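Local structure of carbon monoxide dehydrogenase (Thermococcus sp. AM4, 6T7J) at residues P10-E22 with P454-A466. The protein probably catalyses the reversible oxidation of carbon monoxide to carbon dioxide at a metal–sulfur cluster, which in this crystal is a nickel-free, broken iron–sulfur form. Numbering follows the deposited sequence.
Sequences PAKGVSATKGVAE and PKVKHNYSHVTLA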
loop_
_atom_site.group_PDB
_atom_site.type_symbol
_atom_site.label_atom_id
_atom_site.label_comp_id
_atom_site.label_asym_id
_atom_site.label_seq_id
_atom_site.Cartn_x
_atom_site.Cartn_y
_atom_site.Cartn_z
ATOM N N PRO A 10 6.290 -33.455 -14.454
ATOM C CA PRO A 10 6.901 -33.954 -15.694
ATOM C C PRO A 10 8.095 -33.102 -16.093
ATOM O O PRO A 10 7.937 -32.016 -16.660
ATOM C CB PRO A 10 5.761 -33.857 -16.717
ATOM C CG PRO A 10 4.793 -32.878 -16.127
ATOM C CD PRO A 10 4.886 -33.059 -14.646
ATOM N N ALA A 11 9.299 -33.596 -15.800
ATOM C CA ALA A 11 10.494 -32.764 -15.838
ATOM C C ALA A 11 11.055 -32.558 -17.238
ATOM O O ALA A 11 11.738 -31.555 -17.469
ATOM C CB ALA A 11 11.577 -33.365 -14.940
ATOM N N LYS A 12 10.798 -33.468 -18.178
ATOM C CA LYS A 12 11.433 -33.340 -19.487
ATOM C C LYS A 12 10.902 -32.153 -20.283
ATOM O O LYS A 12 11.596 -31.671 -21.185
ATOM C CB LYS A 12 11.266 -34.629 -20.292
ATOM C CG LYS A 12 12.537 -35.059 -21.012
ATOM C CD LYS A 12 13.743 -34.997 -20.083
ATOM C CE LYS A 12 15.051 -35.040 -20.859
ATOM N NZ LYS A 12 16.226 -34.791 -19.976
ATOM N N GLY A 13 9.705 -31.666 -19.970
ATOM C CA GLY A 13 9.166 -30.510 -20.659
ATOM C C GLY A 13 8.879 -29.347 -19.733
ATOM O O GLY A 13 8.123 -28.435 -20.084
ATOM N N VAL A 14 9.488 -29.363 -18.546
ATOM C CA VAL A 14 9.191 -28.339 -17.550
ATOM C C VAL A 14 9.907 -27.027 -17.858
ATOM O O VAL A 14 9.405 -25.951 -17.513
ATOM C CB VAL A 14 9.544 -28.849 -16.141
ATOM C CG1 VAL A 14 11.051 -28.942 -15.962
ATOM C CG2 VAL A 14 8.942 -27.945 -15.079
ATOM N N SER A 15 11.067 -27.075 -18.513
ATOM C CA SER A 15 11.901 -25.891 -18.636
ATOM C C SER A 15 12.614 -25.888 -19.980
ATOM O O SER A 15 12.665 -26.897 -20.688
ATOM C CB SER A 15 12.919 -25.813 -17.494
ATOM O OG SER A 15 14.010 -24.979 -17.841
ATOM N N ALA A 16 13.177 -24.728 -20.315
ATOM C CA ALA A 16 13.915 -24.532 -21.554
ATOM C C ALA A 16 15.408 -24.335 -21.333
ATOM O O ALA A 16 16.147 -24.164 -22.308
ATOM C CB ALA A 16 13.347 -23.335 -22.323
ATOM N N THR A 17 15.869 -24.343 -20.088
ATOM C CA THR A 17 17.286 -24.234 -19.773
ATOM C C THR A 17 17.795 -25.577 -19.268
ATOM O O THR A 17 17.142 -26.232 -18.450
ATOM C CB THR A 17 17.542 -23.142 -18.730
ATOM O OG1 THR A 17 16.655 -23.317 -17.620
ATOM C CG2 THR A 17 17.314 -21.768 -19.337
ATOM N N LYS A 18 18.959 -25.984 -19.766
ATOM C CA LYS A 18 19.503 -27.293 -19.430
ATOM C C LYS A 18 19.902 -27.349 -17.959
ATOM O O LYS A 18 20.536 -26.425 -17.439
ATOM C CB LYS A 18 20.704 -27.608 -20.322
ATOM C CG LYS A 18 20.405 -27.593 -21.812
ATOM C CD LYS A 18 19.458 -28.720 -22.197
ATOM C CE LYS A 18 18.951 -28.557 -23.623
ATOM N NZ LYS A 18 17.553 -28.040 -23.667
ATOM N N GLY A 19 19.521 -28.433 -17.287
ATOM C CA GLY A 19 19.846 -28.657 -15.895
ATOM C C GLY A 19 18.667 -28.559 -14.949
ATOM O O GLY A 19 18.731 -29.117 -13.844
ATOM N N VAL A 20 17.596 -27.870 -15.346
ATOM C CA VAL A 20 16.449 -27.701 -14.458
ATOM C C VAL A 20 15.742 -29.034 -14.232
ATOM O O VAL A 20 15.351 -29.364 -13.104
ATOM C CB VAL A 20 15.491 -26.637 -15.028
ATOM C CG1 VAL A 20 14.199 -26.590 -14.227
ATOM C CG2 VAL A 20 16.166 -25.273 -15.044
ATOM N N ALA A 21 15.575 -29.823 -15.297
ATOM C CA ALA A 21 14.889 -31.105 -15.181
ATOM C C ALA A 21 15.624 -32.045 -14.231
ATOM O O ALA A 21 15.008 -32.664 -13.353
ATOM C CB ALA A 21 14.743 -31.742 -16.562
ATOM N N GLU A 22 16.945 -32.176 -14.406
ATOM C CA GLU A 22 17.726 -33.061 -13.546
ATOM C C GLU A 22 17.538 -32.706 -12.078
ATOM O O GLU A 22 17.381 -33.593 -11.230
ATOM C CB GLU A 22 19.212 -32.994 -13.910
ATOM C CG GLU A 22 19.524 -32.588 -15.340
ATOM C CD GLU A 22 21.018 -32.402 -15.570
ATOM O OE1 GLU A 22 21.799 -32.610 -14.617
ATOM O OE2 GLU A 22 21.412 -32.048 -16.702
ATOM N N PRO A 454 5.914 -20.547 -12.898
ATOM C CA PRO A 454 5.774 -21.971 -13.244
ATOM C C PRO A 454 4.474 -22.315 -13.955
ATOM O O PRO A 454 4.293 -23.475 -14.344
ATOM C CB PRO A 454 5.863 -22.673 -11.879
ATOM C CG PRO A 454 5.456 -21.634 -10.888
ATOM C CD PRO A 454 5.915 -20.320 -11.444
ATOM N N LYS A 455 3.565 -21.354 -14.137
ATOM C CA LYS A 455 2.370 -21.611 -14.932
ATOM C C LYS A 455 2.702 -21.734 -16.412
ATOM O O LYS A 455 1.982 -22.412 -17.154
ATOM C CB LYS A 455 1.339 -20.504 -14.707
ATOM C CG LYS A 455 0.821 -20.434 -13.285
ATOM C CD LYS A 455 -0.146 -19.285 -13.104
ATOM C CE LYS A 455 -0.729 -19.283 -11.702
ATOM N NZ LYS A 455 -2.071 -18.635 -11.666
ATOM N N VAL A 456 3.775 -21.086 -16.858
ATOM C CA VAL A 456 4.263 -21.220 -18.222
ATOM C C VAL A 456 5.601 -21.949 -18.183
ATOM O O VAL A 456 6.279 -22.008 -17.151
ATOM C CB VAL A 456 4.397 -19.854 -18.928
ATOM C CG1 VAL A 456 3.048 -19.157 -18.999
ATOM C CG2 VAL A 456 5.418 -18.980 -18.210
ATOM N N LYS A 457 5.976 -22.520 -19.327
ATOM C CA LYS A 457 7.221 -23.275 -19.414
ATOM C C LYS A 457 8.408 -22.386 -19.059
ATOM O O LYS A 457 8.512 -21.248 -19.528
ATOM C CB LYS A 457 7.392 -23.862 -20.814
ATOM C CG LYS A 457 8.586 -24.794 -20.936
ATOM C CD LYS A 457 8.568 -25.577 -22.233
ATOM C CE LYS A 457 9.679 -26.616 -22.253
ATOM N NZ LYS A 457 9.581 -27.527 -23.428
ATOM N N HIS A 458 9.305 -22.916 -18.229
ATOM C CA HIS A 458 10.350 -22.108 -17.610
ATOM C C HIS A 458 11.337 -21.595 -18.655
ATOM O O HIS A 458 12.005 -22.382 -19.336
ATOM C CB HIS A 458 11.072 -22.918 -16.539
ATOM C CG HIS A 458 12.204 -22.184 -15.893
ATOM N ND1 HIS A 458 13.499 -22.657 -15.902
ATOM C CD2 HIS A 458 12.238 -21.006 -15.226
ATOM C CE1 HIS A 458 14.281 -21.803 -15.266
ATOM N NE2 HIS A 458 13.540 -20.794 -14.845
ATOM N N ASN A 459 11.416 -20.268 -18.776
ATOM C CA ASN A 459 12.326 -19.563 -19.674
ATOM C C ASN A 459 12.028 -19.826 -21.145
ATOM O O ASN A 459 12.718 -19.287 -22.015
ATOM C CB ASN A 459 13.783 -19.923 -19.369
ATOM C CG ASN A 459 14.288 -19.283 -18.091
ATOM O OD1 ASN A 459 13.752 -18.273 -17.633
ATOM N ND2 ASN A 459 15.326 -19.869 -17.509
ATOM N N TYR A 460 11.001 -20.628 -21.446
ATOM C CA TYR A 460 10.707 -20.932 -22.844
ATOM C C TYR A 460 10.233 -19.697 -23.597
ATOM O O TYR A 460 10.676 -19.445 -24.724
ATOM C CB TYR A 460 9.664 -22.045 -22.949
ATOM C CG TYR A 460 9.332 -22.407 -24.382
ATOM C CD1 TYR A 460 10.195 -23.190 -25.137
ATOM C CD2 TYR A 460 8.167 -21.949 -24.985
ATOM C CE1 TYR A 460 9.903 -23.515 -26.450
ATOM C CE2 TYR A 460 7.867 -22.270 -26.297
ATOM C CZ TYR A 460 8.739 -23.053 -27.024
ATOM O OH TYR A 460 8.446 -23.375 -28.328
ATOM N N SER A 461 9.330 -18.917 -23.001
ATOM C CA SER A 461 8.806 -17.754 -23.711
ATOM C C SER A 461 9.872 -16.675 -23.865
ATOM O O SER A 461 9.973 -16.054 -24.929
ATOM C CB SER A 461 7.567 -17.212 -23.000
ATOM O OG SER A 461 6.435 -18.021 -23.277
ATOM N N HIS A 462 10.689 -16.453 -22.831
ATOM C CA HIS A 462 11.804 -15.518 -22.941
ATOM C C HIS A 462 12.636 -15.799 -24.190
ATOM O O HIS A 462 12.757 -14.953 -25.090
ATOM C CB HIS A 462 12.688 -15.607 -21.691
ATOM C CG HIS A 462 12.068 -15.031 -20.454
ATOM N ND1 HIS A 462 11.468 -13.791 -20.426
ATOM C CD2 HIS A 462 11.969 -15.526 -19.198
ATOM C CE1 HIS A 462 11.021 -13.549 -19.206
ATOM N NE2 HIS A 462 11.312 -14.586 -18.442
ATOM N N VAL A 463 13.191 -17.010 -24.270
ATOM C CA VAL A 463 14.132 -17.331 -25.337
ATOM C C VAL A 463 13.420 -17.417 -26.682
ATOM O O VAL A 463 13.955 -16.972 -27.703
ATOM C CB VAL A 463 14.896 -18.627 -25.012
ATOM C CG1 VAL A 463 13.940 -19.781 -24.771
ATOM C CG2 VAL A 463 15.830 -18.963 -26.141
ATOM N N THR A 464 12.209 -17.982 -26.713
ATOM C CA THR A 464 11.512 -18.123 -27.988
ATOM C C THR A 464 11.142 -16.762 -28.565
ATOM O O THR A 464 11.311 -16.526 -29.768
ATOM C CB THR A 464 10.272 -19.004 -27.822
ATOM O OG1 THR A 464 10.676 -20.356 -27.568
ATOM C CG2 THR A 464 9.423 -18.980 -29.083
ATOM N N LEU A 465 10.653 -15.844 -27.725
ATOM C CA LEU A 465 10.354 -14.499 -28.198
ATOM C C LEU A 465 11.616 -13.790 -28.672
ATOM O O LEU A 465 11.615 -13.156 -29.735
ATOM C CB LEU A 465 9.671 -13.696 -27.091
ATOM C CG LEU A 465 9.229 -12.287 -27.488
ATOM C CD1 LEU A 465 8.142 -12.357 -28.537
ATOM C CD2 LEU A 465 8.751 -11.514 -26.279
ATOM N N ALA A 466 12.705 -13.890 -27.900
ATOM C CA ALA A 466 13.952 -13.256 -28.316
ATOM C C ALA A 466 14.423 -13.793 -29.666
ATOM O O ALA A 466 14.828 -13.018 -30.545
ATOM C CB ALA A 466 15.025 -13.464 -27.247
HETATM O O HOH W 1 7.643 -24.453 -15.688
#
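Ser15 and His458 are joined twice over, by a single beta bridge between their backbones and by a hydrogen bond between Ser15 OG and His458 ND1, 3.1 Å long, made at the edge of the ring. The same hydroxyl accepts from Thr17 N at 3.0 Å, closing an ST turn, and from Thr17 OG1, so three bonds grip one oxygen. It gets there because OG lies anti to the backbone N of Ser15 (chi1 159°). With an alanine here, ND1 of His458 and both Thr17 donors would probably lose their common mate, leaving the imidazole freer to turn. The bridge itself has two backbone bonds: His458 N to Val14 O, nearly straight at 173°, and Ala16 N to His458 O, 2.8 Å. A water donates to both Val14 O and Val456 O, extending the link. Alongside, the extended chain of Lys457 brings CE to 3.2 Å from Gly13 O. Beyond the bridge, Ala16 CB rests 3.6 Å from Tyr460 CA, against the first turn of helix 460-471, while Thr17 CG2 packs 3.3 Å from Asn459 ND2. The Asn459 amide is bonded through OD1 to Asn452, and its side chain lies about 9 Å from the broken iron–sulfur cluster. His458 NE2 has weak bonds to Asn452 and Ser321. The N-terminal segment thus packs against the loop that leads from Cys451, which lines the pocket of the broken cluster, into helix 460-471, a worked case of a lone backbone bridge reinforced by a side-chain hydrogen bond between the same two residues: the bond at ND1 and the weak ones at NE2 probably limit how far the imidazole can turn.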